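Local coordinates for beta-d-glucoside glucohydrolase (Hypocrea jecorina, PDB 3ZZ1), which probably removes terminal, non-reducing beta-D-glucosyl residues from beta-glucosides, releasing beta-D-glucose in the breakdown of cellulose, at residues 24-29 against 270-275; 105-110 against 304-309; 356-361 against 392-397; 589-594 against 613-618; 628-633 against 656-661. All coordinates share one frame; numbering follows the deposited sequence.

Interaction 1. Residues 24-29 against 270-275; sequences NLQDKV and ALTNAV
Leu25 and Val29 pack against Val275, Leu271 and Thr272 in a helix-helix contact made by side chains, where helices 25-32 and 269-276 meet at the periphery of the TIM-barrel end of the protein. The axes of the two short helical segments approach to 10.2 Å and run at 131° to each other, and no hydrogen bond crosses. Leucine suits its place because its long chain spans the gap between the axes: with CG anti to the backbone N (chi1 -178°), it reaches out tip to tip with Val275, CD2 lying 3.9 Å from Val275 CG1. Val275 also packs on Val285 of helix 282-298. Val29, a turn further on, is short and branched. Its CG2 sits 3.4 Å from Thr272 OG1 and 4.3 Å from Leu271 CD2, while the two branches straddle the threonine hydroxyl. Gln26 starts away from the partner helix, but its chain bends at chi2 and brings the amide back to cross Thr272 at about a right angle. A capping box fixes the start of helix 25-32: Asn24 N donates to Asp27 OD2, which also pairs with Lys51, and Asp27 N returns a nearly straight bond of 3.0 Å to Asn24 OD1.

Interaction 2. Residues 105-110 against 304-309; sequences GIHVIL and AGYPSF
Tyr306 turns one ring face to His107 CD2 and donates a hydrogen bond from its hydroxyl to Ile106 O, pinning the loop 304-309 to the turn that leads into strand 108-109. The tyrosine CG stands anti to its backbone N (chi1 -155°), which starts the ring toward the turn, and the long para hydroxyl does the rest: OH lies 2.8 Å from Ile106 O, above the plane of that carbonyl. On the ring face, His107 CD2 is 3.5 Å from Tyr306 CE2. The two planes are inclined by 31°, an oblique pairing. Histidine suits this place because it serves two partners at once: while its carbon edge meets the tyrosine, the imidazole is held at ND1, which is hydrogen-bonded to Cys58 N on strand 58-60.

Phe309 marks the far end of the contact. Ile106 CG1 meets its ring at the edge, in plane, 3.9 Å from Phe309 CD1, while Ile106 also packs on Val101 of helix 87-103. Between the two aromatic residues the backbones come close at Gly105. Lacking a side chain, it brings its CA to 3.2 Å from Pro307 O, and makes a CA-H...O contact of 3.3 Å with Ser308 O. A water ties the chains again, donating to Gly105 O and to Pro307 O. The positive phi of Gly105, 76°, is easy for glycine and belongs to a Schellman motif that ends helix 87-103, here at the helix-to-strand turn of a TIM-barrel-like domain.

Interaction 3. Residues 356-361 against 392-397; sequences AIIGNH and FVAPYD
The start of helix 395-404 is docked on the loop that follows strand 348-352, with Ala394, Pro395 and Tyr396 gathered round Ala356 O. Ala394 is the N-cap residue, and its side chain offers no acceptor; instead the backbone carbonyl of Ala356 takes up an amide of the first turn, Tyr396 N, at 2.9 Å. Pro395, which has no N-H to satisfy, fits the first helical position and sets its CD 3.3 Å from the same oxygen.

Apolar groups close the sides. Ile357 CG2 lies 3.9 Å from Tyr396 CB, the two side chains meeting at a slant. In Ile358, chi2 (-67°) turns CD1 toward Phe392, 3.4 Å from Phe392 O, with Ala394 CB at 3.8 Å from CD1. Alanine's single methyl makes ordinary contact with both CG1 and CD1 of Ile358. A water accepts from Ile358 N and donates to Asp397 OD2, the water oxygen lying 2.6 Å from OD2, bridging loop and helix.

Strands 348-352 and 409-413 are parallel neighbours, and helix 395-404 connects them, so the contact lies at the strand-to-helix connection of a beta-alpha-beta crossover of the alpha/beta sandwich in the family 3 C-terminal domain.

Interaction 4. Residues 589-594 against 613-618; sequences VLSTAK and NVATVT
Val589, Leu590 and Ser591 pair with Val617, Thr616 and Ala615 at the antiparallel edge of a beta sandwich, consistent with the fibronectin type III-like part of the fold. The tight part is the face carrying Val589, Ser591, Ala615 and Val617: the first three meet Leu710 of strand 704-712, while Val617 packs on Ile671. Here the valines lie side by side, CG2 of Val589 4.0 Å from CG2 of Val617, and beta-branched side chains suit the extended backbone. Ala615 keeps its CB only 3.3 Å from Leu590 O, and small Ser591 sits beside it. Leu590 and Thr616 turn to the other face but hold the strands through two backbone bonds, Leu590 N to Thr616 O and Thr616 N to Leu590 O (2.7 Å).

Val614 and Ala615 form a classic beta bulge opposite Ile671 on the other neighbouring strand. At the level of the bulge strand 582-591 ends, yet Thr592 N still reaches Val614 O at 3.0 Å, and Ala593 CB packs on Val614 CB at 3.8 Å, with Leu676 nearby. The exposed end is looser: Lys594 curls back to bond Thr592 O through NZ, and Thr592 OG1 lies 2.6 Å from a water whose weak bond to Val614 O measures 3.2 Å.

Interaction 5. Residues 628-633 against 656-661; sequences TGAEVA and KLNLTP
Val632 and Ala630 line the path of Lys656 across the beta hairpin formed by strands 629-638 and 650-659 in the fibronectin type III-like domain. The strands run antiparallel, joined by four backbone bonds between Gly629 and Leu659 and between Glu631 and Leu657; the shortest is Glu631 N to Leu657 O, 2.8 Å.

From CB outward, Lys656 first meets Glu631 O, 4.1 Å from CB. CG, anti to the backbone N (chi1 -164°), comes 3.8 Å from that oxygen and 3.9 Å from Val632 CG2. The chain stays extended from there, so CD passes the same methyl at 3.9 Å, and CE lies 3.8 Å from Val632 CG2 and 4.0 Å from Ala630 CB. At the tip, NZ is hydrogen-bonded to Ser525 OG and Thr84 O, which tie the hairpin to other parts of the protein. A lysine suits this place because its methylenes can cover small apolar side chains while its amino group reaches polar partners beyond them.

On the other face, Leu657 and Leu659 pack on Ile621 of the facing sheet, as apolar residues do inside a sandwich. Glu631 is buried on this face too, but its carboxylate is satisfied by a salt bridge to Lys527 and a hydrogen bond with Tyr584 OH. Gly629, in register with Leu659, adds no side chain there. At the open end of the hairpin Thr628 and Thr660 lie side by side, Thr628 OG1 being 3.3 Å from Thr660 CG2.

In the fold
The five contacts sample three parts of the chain in succession. Interactions 1 and 2 belong to the barrel end: their segments alternate along the sequence, and their centres lie about 26 Å apart. Interaction 3 lies in the alpha/beta sandwich, its nearest atoms about 17 Å from those of interaction 2. Interactions 4 and 5 share the fibronectin-like sandwich, strand 613-623 of one being followed in sequence by strand 629-638 of the other, and their nearest atoms come within about 9 Å. Interactions 1 and 5 stand on opposite sides of the chain's centre, about 58 Å between centres. Beside interaction 2 lies the glycan on Asn310, about 6 Å from the Ser308 side chain; it is a surface modification, not a bound substrate.

Interaction 1. Residues 24-29 against 270-275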
# COMPACT_ATOMS: atom_id res chain seq x y z
N ASN A 24 -11.06 15.23 34.22
CA ASN A 24 -10.79 14.32 35.33
C ASN A 24 -10.45 12.93 34.79
O ASN A 24 -10.36 12.75 33.57
CB ASN A 24 -11.95 14.29 36.34
CG ASN A 24 -13.24 13.71 35.77
OD1 ASN A 24 -13.23 12.86 34.88
ND2 ASN A 24 -14.37 14.17 36.30
N LEU A 25 -10.25 11.96 35.68
CA LEU A 25 -9.79 10.64 35.26
C LEU A 25 -10.79 9.90 34.36
O LEU A 25 -10.40 9.28 33.37
CB LEU A 25 -9.39 9.77 36.46
CG LEU A 25 -8.82 8.36 36.21
CD1 LEU A 25 -7.63 8.35 35.25
CD2 LEU A 25 -8.45 7.68 37.52
N GLN A 26 -12.08 9.99 34.70
CA GLN A 26 -13.11 9.32 33.90
C GLN A 26 -13.17 9.88 32.48
O GLN A 26 -13.29 9.13 31.51
CB GLN A 26 -14.48 9.37 34.58
CG GLN A 26 -15.50 8.39 33.97
CD GLN A 26 -14.96 6.96 33.80
OE1 GLN A 26 -14.40 6.37 34.73
NE2 GLN A 26 -15.14 6.40 32.60
N ASP A 27 -13.09 11.21 32.37
CA ASP A 27 -12.96 11.88 31.08
C ASP A 27 -11.85 11.23 30.27
O ASP A 27 -12.06 10.81 29.13
CB ASP A 27 -12.63 13.36 31.27
CG ASP A 27 -13.80 14.17 31.79
OD1 ASP A 27 -14.95 13.93 31.36
OD2 ASP A 27 -13.56 15.06 32.63
N LYS A 28 -10.67 11.12 30.88
CA LYS A 28 -9.45 10.65 30.23
C LYS A 28 -9.54 9.18 29.85
O LYS A 28 -9.10 8.79 28.76
CB LYS A 28 -8.25 10.89 31.15
CG LYS A 28 -7.92 12.36 31.36
CD LYS A 28 -7.06 12.56 32.60
CE LYS A 28 -6.92 14.03 32.93
NZ LYS A 28 -5.93 14.26 34.02
N VAL A 29 -10.12 8.37 30.74
CA VAL A 29 -10.30 6.94 30.50
C VAL A 29 -11.29 6.71 29.35
O VAL A 29 -11.11 5.79 28.55
CB VAL A 29 -10.73 6.19 31.79
CG1 VAL A 29 -11.23 4.79 31.49
CG2 VAL A 29 -9.56 6.13 32.78
N ALA A 270 -11.11 -1.24 34.00
CA ALA A 270 -9.84 -1.87 34.37
C ALA A 270 -8.67 -0.88 34.34
O ALA A 270 -7.77 -0.97 35.19
CB ALA A 270 -9.56 -3.08 33.50
N LEU A 271 -8.69 0.05 33.39
CA LEU A 271 -7.68 1.12 33.36
C LEU A 271 -7.86 2.08 34.53
O LEU A 271 -6.89 2.46 35.19
CB LEU A 271 -7.69 1.88 32.03
CG LEU A 271 -6.63 2.98 31.87
CD1 LEU A 271 -5.21 2.44 31.96
CD2 LEU A 271 -6.81 3.74 30.56
N THR A 272 -9.11 2.47 34.79
CA THR A 272 -9.45 3.24 35.98
C THR A 272 -8.89 2.56 37.23
O THR A 272 -8.25 3.20 38.06
CB THR A 272 -10.98 3.47 36.10
OG1 THR A 272 -11.41 4.32 35.03
CG2 THR A 272 -11.36 4.12 37.43
N ASN A 273 -9.11 1.24 37.34
CA ASN A 273 -8.60 0.44 38.45
C ASN A 273 -7.07 0.38 38.52
O ASN A 273 -6.50 0.41 39.61
CB ASN A 273 -9.19 -0.97 38.42
CG ASN A 273 -10.68 -1.00 38.73
OD1 ASN A 273 -11.23 -0.03 39.26
ND2 ASN A 273 -11.33 -2.11 38.40
N ALA A 274 -6.43 0.29 37.36
CA ALA A 274 -4.96 0.23 37.28
C ALA A 274 -4.29 1.56 37.68
O ALA A 274 -3.20 1.56 38.24
CB ALA A 274 -4.51 -0.20 35.89
N VAL A 275 -4.95 2.67 37.39
CA VAL A 275 -4.48 3.99 37.80
C VAL A 275 -4.66 4.19 39.31
O VAL A 275 -3.75 4.64 40.01
CB VAL A 275 -5.16 5.13 36.99
CG1 VAL A 275 -4.78 6.50 37.53
CG2 VAL A 275 -4.79 5.03 35.51

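Interaction 2. Residues 105-110 against 304-309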
# COMPACT_ATOMS: atom_id res chain seq x y z
N GLY A 105 -18.83 11.90 8.07
CA GLY A 105 -18.81 12.22 9.50
C GLY A 105 -17.95 11.30 10.33
O GLY A 105 -18.22 11.07 11.51
N ILE A 106 -16.92 10.75 9.69
CA ILE A 106 -15.93 9.91 10.35
C ILE A 106 -14.69 10.75 10.62
O ILE A 106 -14.23 11.48 9.73
CB ILE A 106 -15.56 8.71 9.46
CG1 ILE A 106 -16.79 7.84 9.18
CG2 ILE A 106 -14.43 7.89 10.09
CD1 ILE A 106 -16.75 7.10 7.86
N HIS A 107 -14.15 10.65 11.83
CA HIS A 107 -12.95 11.40 12.21
C HIS A 107 -11.64 10.70 11.81
O HIS A 107 -10.68 11.35 11.42
CB HIS A 107 -12.94 11.67 13.71
CG HIS A 107 -14.19 12.32 14.22
ND1 HIS A 107 -15.10 11.66 15.01
CD2 HIS A 107 -14.69 13.56 14.03
CE1 HIS A 107 -16.11 12.46 15.30
NE2 HIS A 107 -15.88 13.63 14.71
N VAL A 108 -11.62 9.37 11.92
CA VAL A 108 -10.39 8.62 11.69
C VAL A 108 -10.60 7.53 10.64
O VAL A 108 -11.50 6.70 10.77
CB VAL A 108 -9.83 7.97 13.00
CG1 VAL A 108 -8.40 7.53 12.80
CG2 VAL A 108 -9.91 8.93 14.18
N ILE A 109 -9.77 7.56 9.60
CA ILE A 109 -9.75 6.50 8.59
C ILE A 109 -8.58 5.56 8.86
O ILE A 109 -7.44 6.00 9.07
CB ILE A 109 -9.74 7.06 7.13
CG1 ILE A 109 -10.03 5.94 6.12
CG2 ILE A 109 -8.42 7.76 6.82
CD1 ILE A 109 -11.46 5.42 6.17
N LEU A 110 -8.87 4.26 8.88
CA LEU A 110 -7.89 3.26 9.30
C LEU A 110 -7.01 2.80 8.14
O LEU A 110 -7.18 1.72 7.58
CB LEU A 110 -8.60 2.09 9.99
CG LEU A 110 -9.44 2.47 11.22
CD1 LEU A 110 -10.16 1.26 11.79
CD2 LEU A 110 -8.60 3.16 12.31
N ALA A 304 -16.23 23.97 14.98
CA ALA A 304 -17.65 23.68 14.80
C ALA A 304 -17.95 23.39 13.34
O ALA A 304 -17.39 24.01 12.44
CB ALA A 304 -18.48 24.86 15.29
N GLY A 305 -18.84 22.42 13.10
CA GLY A 305 -19.35 22.17 11.76
C GLY A 305 -18.86 20.91 11.07
O GLY A 305 -19.06 20.76 9.86
N TYR A 306 -18.24 20.01 11.83
CA TYR A 306 -17.85 18.71 11.29
C TYR A 306 -19.12 17.89 11.05
O TYR A 306 -19.98 17.83 11.93
CB TYR A 306 -16.93 17.96 12.26
CG TYR A 306 -16.03 16.94 11.58
CD1 TYR A 306 -14.80 17.32 11.05
CD2 TYR A 306 -16.42 15.61 11.46
CE1 TYR A 306 -13.97 16.40 10.42
CE2 TYR A 306 -15.60 14.67 10.82
CZ TYR A 306 -14.38 15.07 10.31
OH TYR A 306 -13.55 14.17 9.68
N PRO A 307 -19.24 17.27 9.86
CA PRO A 307 -20.45 16.52 9.55
C PRO A 307 -20.70 15.40 10.55
O PRO A 307 -19.75 14.85 11.11
CB PRO A 307 -20.16 15.94 8.16
CG PRO A 307 -19.16 16.87 7.57
CD PRO A 307 -18.29 17.24 8.74
N SER A 308 -21.97 15.08 10.78
CA SER A 308 -22.34 13.99 11.67
C SER A 308 -22.14 12.67 10.94
O SER A 308 -22.10 12.63 9.71
CB SER A 308 -23.80 14.15 12.09
OG SER A 308 -24.64 14.08 10.96
N PHE A 309 -22.01 11.59 11.72
CA PHE A 309 -21.78 10.27 11.15
C PHE A 309 -23.00 9.76 10.38
O PHE A 309 -24.10 9.67 10.93
CB PHE A 309 -21.38 9.25 12.23
CG PHE A 309 -21.31 7.83 11.73
CD1 PHE A 309 -20.22 7.41 10.97
CD2 PHE A 309 -22.33 6.92 12.00
CE1 PHE A 309 -20.14 6.09 10.49
CE2 PHE A 309 -22.26 5.61 11.53
CZ PHE A 309 -21.16 5.20 10.77
O HOH W 1 -19.04 13.30 13.55

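Interaction 3. Residues 356-361 against 392-397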
# COMPACT_ATOMS: atom_id res chain seq x y z
N ALA A 356 -14.11 -11.99 -16.70
CA ALA A 356 -14.50 -10.97 -17.67
C ALA A 356 -15.82 -10.28 -17.32
O ALA A 356 -16.02 -9.11 -17.66
CB ALA A 356 -14.57 -11.58 -19.07
N ILE A 357 -16.70 -10.99 -16.62
CA ILE A 357 -18.06 -10.48 -16.34
C ILE A 357 -18.36 -10.15 -14.87
O ILE A 357 -17.60 -10.49 -13.97
CB ILE A 357 -19.15 -11.44 -16.87
CG1 ILE A 357 -19.08 -12.80 -16.15
CG2 ILE A 357 -19.05 -11.58 -18.39
CD1 ILE A 357 -20.38 -13.59 -16.17
N ILE A 358 -19.50 -9.49 -14.65
CA ILE A 358 -20.00 -9.20 -13.30
C ILE A 358 -20.32 -10.51 -12.57
O ILE A 358 -21.02 -11.37 -13.10
CB ILE A 358 -21.28 -8.30 -13.36
CG1 ILE A 358 -20.96 -6.90 -13.92
CG2 ILE A 358 -21.96 -8.21 -11.99
CD1 ILE A 358 -20.08 -6.04 -13.04
N GLY A 359 -19.80 -10.64 -11.35
CA GLY A 359 -20.09 -11.78 -10.49
C GLY A 359 -20.45 -11.31 -9.09
O GLY A 359 -20.76 -10.14 -8.88
N ASN A 360 -20.40 -12.23 -8.13
CA ASN A 360 -20.77 -11.94 -6.74
C ASN A 360 -19.81 -10.97 -6.05
O ASN A 360 -20.19 -10.29 -5.10
CB ASN A 360 -20.89 -13.23 -5.93
CG ASN A 360 -22.17 -14.00 -6.24
OD1 ASN A 360 -23.20 -13.43 -6.62
ND2 ASN A 360 -22.11 -15.32 -6.06
N HIS A 361 -18.58 -10.90 -6.55
CA HIS A 361 -17.58 -9.95 -6.05
C HIS A 361 -17.98 -8.50 -6.37
O HIS A 361 -18.01 -7.65 -5.48
CB HIS A 361 -16.21 -10.26 -6.65
CG HIS A 361 -15.13 -9.34 -6.18
ND1 HIS A 361 -14.72 -8.24 -6.91
CD2 HIS A 361 -14.39 -9.33 -5.05
CE1 HIS A 361 -13.77 -7.61 -6.25
NE2 HIS A 361 -13.55 -8.24 -5.11
N PHE A 392 -19.86 -1.24 -10.77
CA PHE A 392 -18.68 -1.95 -11.24
C PHE A 392 -18.74 -2.11 -12.75
O PHE A 392 -19.69 -2.69 -13.28
CB PHE A 392 -18.54 -3.32 -10.56
CG PHE A 392 -17.17 -3.93 -10.68
CD1 PHE A 392 -16.73 -4.48 -11.89
CD2 PHE A 392 -16.31 -3.97 -9.59
CE1 PHE A 392 -15.46 -5.04 -12.01
CE2 PHE A 392 -15.03 -4.54 -9.69
CZ PHE A 392 -14.61 -5.08 -10.90
N VAL A 393 -17.72 -1.60 -13.43
CA VAL A 393 -17.60 -1.72 -14.88
C VAL A 393 -16.79 -2.97 -15.24
O VAL A 393 -15.56 -2.96 -15.16
CB VAL A 393 -16.97 -0.46 -15.53
CG1 VAL A 393 -17.03 -0.55 -17.05
CG2 VAL A 393 -17.66 0.81 -15.04
N ALA A 394 -17.48 -4.03 -15.64
CA ALA A 394 -16.84 -5.29 -16.03
C ALA A 394 -16.05 -5.15 -17.34
O ALA A 394 -16.47 -4.41 -18.24
CB ALA A 394 -17.87 -6.40 -16.15
N PRO A 395 -14.90 -5.84 -17.44
CA PRO A 395 -14.12 -5.84 -18.67
C PRO A 395 -14.96 -6.17 -19.91
O PRO A 395 -14.85 -5.46 -20.92
CB PRO A 395 -13.08 -6.93 -18.42
CG PRO A 395 -12.88 -6.91 -16.95
CD PRO A 395 -14.23 -6.60 -16.37
N TYR A 396 -15.80 -7.21 -19.83
CA TYR A 396 -16.61 -7.63 -20.98
C TYR A 396 -17.54 -6.53 -21.50
O TYR A 396 -17.58 -6.27 -22.70
CB TYR A 396 -17.43 -8.89 -20.69
CG TYR A 396 -18.50 -9.12 -21.74
CD1 TYR A 396 -18.15 -9.49 -23.05
CD2 TYR A 396 -19.85 -8.93 -21.45
CE1 TYR A 396 -19.13 -9.68 -24.03
CE2 TYR A 396 -20.83 -9.12 -22.42
CZ TYR A 396 -20.47 -9.49 -23.70
OH TYR A 396 -21.45 -9.68 -24.66
N ASP A 397 -18.31 -5.93 -20.59
CA ASP A 397 -19.29 -4.91 -20.95
C ASP A 397 -18.61 -3.72 -21.62
O ASP A 397 -19.10 -3.19 -22.61
CB ASP A 397 -20.10 -4.49 -19.72
CG ASP A 397 -20.99 -5.62 -19.18
OD1 ASP A 397 -21.66 -6.30 -19.99
OD2 ASP A 397 -21.04 -5.83 -17.94
O HOH W 2 -20.89 -8.31 -17.03

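Interaction 4. Residues 589-594 against 613-618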
# COMPACT_ATOMS: atom_id res chain seq x y z
N VAL A 589 24.74 14.88 -11.27
CA VAL A 589 24.61 14.66 -9.83
C VAL A 589 25.13 15.89 -9.10
O VAL A 589 26.31 16.24 -9.24
CB VAL A 589 25.42 13.40 -9.36
CG1 VAL A 589 25.42 13.27 -7.84
CG2 VAL A 589 24.87 12.13 -10.01
N LEU A 590 24.26 16.56 -8.36
CA LEU A 590 24.62 17.72 -7.54
C LEU A 590 24.50 17.31 -6.08
O LEU A 590 23.44 16.83 -5.67
CB LEU A 590 23.71 18.91 -7.85
CG LEU A 590 24.05 20.29 -7.28
CD1 LEU A 590 23.47 21.38 -8.18
CD2 LEU A 590 23.57 20.48 -5.84
N SER A 591 25.56 17.51 -5.31
CA SER A 591 25.60 16.98 -3.95
C SER A 591 26.44 17.82 -3.00
O SER A 591 27.53 18.27 -3.34
CB SER A 591 26.13 15.55 -3.96
OG SER A 591 26.12 15.00 -2.65
N THR A 592 25.90 18.02 -1.80
CA THR A 592 26.63 18.65 -0.69
C THR A 592 26.64 17.72 0.53
O THR A 592 27.00 18.12 1.63
CB THR A 592 26.02 20.02 -0.31
OG1 THR A 592 24.63 19.85 -0.01
CG2 THR A 592 26.17 21.02 -1.45
N ALA A 593 26.25 16.46 0.30
CA ALA A 593 26.09 15.49 1.38
C ALA A 593 27.39 15.23 2.13
O ALA A 593 28.43 14.98 1.51
CB ALA A 593 25.53 14.19 0.83
N LYS A 594 27.32 15.30 3.46
CA LYS A 594 28.45 15.03 4.34
C LYS A 594 28.23 13.74 5.14
O LYS A 594 27.10 13.39 5.47
CB LYS A 594 28.69 16.20 5.31
CG LYS A 594 28.89 17.57 4.65
CD LYS A 594 30.17 17.64 3.83
CE LYS A 594 30.41 19.05 3.27
NZ LYS A 594 29.33 19.47 2.33
N ASN A 613 16.93 17.62 2.03
CA ASN A 613 17.65 17.31 0.80
C ASN A 613 19.14 17.64 0.89
O ASN A 613 19.53 18.71 1.36
CB ASN A 613 17.02 18.04 -0.38
CG ASN A 613 15.65 17.47 -0.75
OD1 ASN A 613 15.40 16.27 -0.62
ND2 ASN A 613 14.76 18.35 -1.22
N VAL A 614 19.96 16.69 0.44
CA VAL A 614 21.41 16.85 0.43
C VAL A 614 21.99 16.73 -0.98
O VAL A 614 23.15 17.07 -1.20
CB VAL A 614 22.11 15.82 1.35
CG1 VAL A 614 21.85 16.13 2.82
CG2 VAL A 614 21.68 14.40 1.01
N ALA A 615 21.18 16.21 -1.91
CA ALA A 615 21.62 15.98 -3.29
C ALA A 615 20.47 15.98 -4.29
O ALA A 615 19.30 15.83 -3.91
CB ALA A 615 22.40 14.67 -3.38
N THR A 616 20.82 16.14 -5.56
CA THR A 616 19.85 16.18 -6.65
C THR A 616 20.42 15.46 -7.87
O THR A 616 21.52 15.78 -8.35
CB THR A 616 19.49 17.64 -7.02
OG1 THR A 616 19.01 18.33 -5.86
CG2 THR A 616 18.41 17.69 -8.11
N VAL A 617 19.69 14.46 -8.36
CA VAL A 617 20.08 13.73 -9.55
C VAL A 617 19.07 14.01 -10.66
O VAL A 617 17.85 13.93 -10.44
CB VAL A 617 20.22 12.19 -9.28
CG1 VAL A 617 20.61 11.45 -10.56
CG2 VAL A 617 21.26 11.92 -8.21
N THR A 618 19.59 14.35 -11.84
CA THR A 618 18.78 14.76 -12.99
C THR A 618 19.14 13.95 -14.24
O THR A 618 20.31 13.66 -14.50
CB THR A 618 18.98 16.27 -13.28
OG1 THR A 618 18.55 17.03 -12.14
CG2 THR A 618 18.20 16.70 -14.49
O HOH W 3 22.62 20.16 -1.60

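Interaction 5. Residues 628-633 against 656-661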
# COMPACT_ATOMS: atom_id res chain seq x y z
N THR A 628 2.38 8.76 -28.21
CA THR A 628 2.46 9.41 -26.91
C THR A 628 2.49 8.35 -25.81
O THR A 628 1.81 7.32 -25.89
CB THR A 628 1.26 10.38 -26.72
OG1 THR A 628 1.34 11.41 -27.71
CG2 THR A 628 1.27 11.04 -25.33
N GLY A 629 3.32 8.58 -24.79
CA GLY A 629 3.41 7.67 -23.66
C GLY A 629 4.08 8.30 -22.46
O GLY A 629 4.87 9.24 -22.60
N ALA A 630 3.76 7.78 -21.28
CA ALA A 630 4.39 8.23 -20.04
C ALA A 630 5.46 7.24 -19.61
O ALA A 630 5.25 6.02 -19.67
CB ALA A 630 3.34 8.42 -18.94
N GLU A 631 6.61 7.76 -19.20
CA GLU A 631 7.71 6.92 -18.73
C GLU A 631 7.98 7.11 -17.24
O GLU A 631 7.99 8.24 -16.74
CB GLU A 631 8.99 7.21 -19.53
CG GLU A 631 10.28 6.58 -18.98
CD GLU A 631 10.33 5.05 -19.10
OE1 GLU A 631 9.27 4.40 -19.22
OE2 GLU A 631 11.44 4.49 -19.07
N VAL A 632 8.22 6.00 -16.56
CA VAL A 632 8.62 6.02 -15.15
C VAL A 632 10.13 5.79 -15.06
O VAL A 632 10.61 4.68 -15.27
CB VAL A 632 7.86 4.96 -14.32
CG1 VAL A 632 8.32 4.98 -12.86
CG2 VAL A 632 6.36 5.19 -14.40
N ALA A 633 10.87 6.86 -14.78
CA ALA A 633 12.31 6.79 -14.59
C ALA A 633 12.62 6.51 -13.13
O ALA A 633 12.02 7.12 -12.23
CB ALA A 633 12.97 8.09 -15.02
N LYS A 656 7.71 10.47 -13.10
CA LYS A 656 6.86 10.07 -14.22
C LYS A 656 6.65 11.24 -15.18
O LYS A 656 6.19 12.31 -14.77
CB LYS A 656 5.52 9.51 -13.74
CG LYS A 656 4.76 8.73 -14.81
CD LYS A 656 3.59 7.95 -14.24
CE LYS A 656 3.06 6.96 -15.27
NZ LYS A 656 1.90 6.16 -14.79
N LEU A 657 7.00 11.03 -16.45
CA LEU A 657 6.89 12.06 -17.48
C LEU A 657 6.04 11.58 -18.66
O LEU A 657 6.36 10.57 -19.29
CB LEU A 657 8.28 12.47 -18.01
CG LEU A 657 9.17 13.47 -17.25
CD1 LEU A 657 9.57 12.99 -15.87
CD2 LEU A 657 10.40 13.71 -18.08
N ASN A 658 4.95 12.29 -18.94
CA ASN A 658 4.20 12.07 -20.17
C ASN A 658 4.89 12.79 -21.31
O ASN A 658 5.21 13.98 -21.20
CB ASN A 658 2.75 12.53 -20.03
CG ASN A 658 1.89 12.15 -21.23
OD1 ASN A 658 1.83 12.87 -22.23
ND2 ASN A 658 1.20 11.03 -21.12
N LEU A 659 5.16 12.07 -22.39
CA LEU A 659 5.86 12.63 -23.52
C LEU A 659 5.19 12.23 -24.83
O LEU A 659 4.96 11.05 -25.08
CB LEU A 659 7.34 12.20 -23.53
CG LEU A 659 8.23 12.49 -22.31
CD1 LEU A 659 9.38 11.49 -22.28
CD2 LEU A 659 8.77 13.92 -22.31
N THR A 660 4.86 13.22 -25.66
CA THR A 660 4.46 12.98 -27.04
C THR A 660 5.72 12.63 -27.86
O THR A 660 6.84 12.84 -27.39
CB THR A 660 3.72 14.21 -27.63
OG1 THR A 660 4.56 15.37 -27.55
CG2 THR A 660 2.41 14.46 -26.88
N PRO A 661 5.55 12.08 -29.08
CA PRO A 661 6.74 11.80 -29.89
C PRO A 661 7.66 13.03 -30.09
O PRO A 661 7.19 14.11 -30.44
CB PRO A 661 6.15 11.34 -31.23
CG PRO A 661 4.86 10.69 -30.83
CD PRO A 661 4.32 11.55 -29.72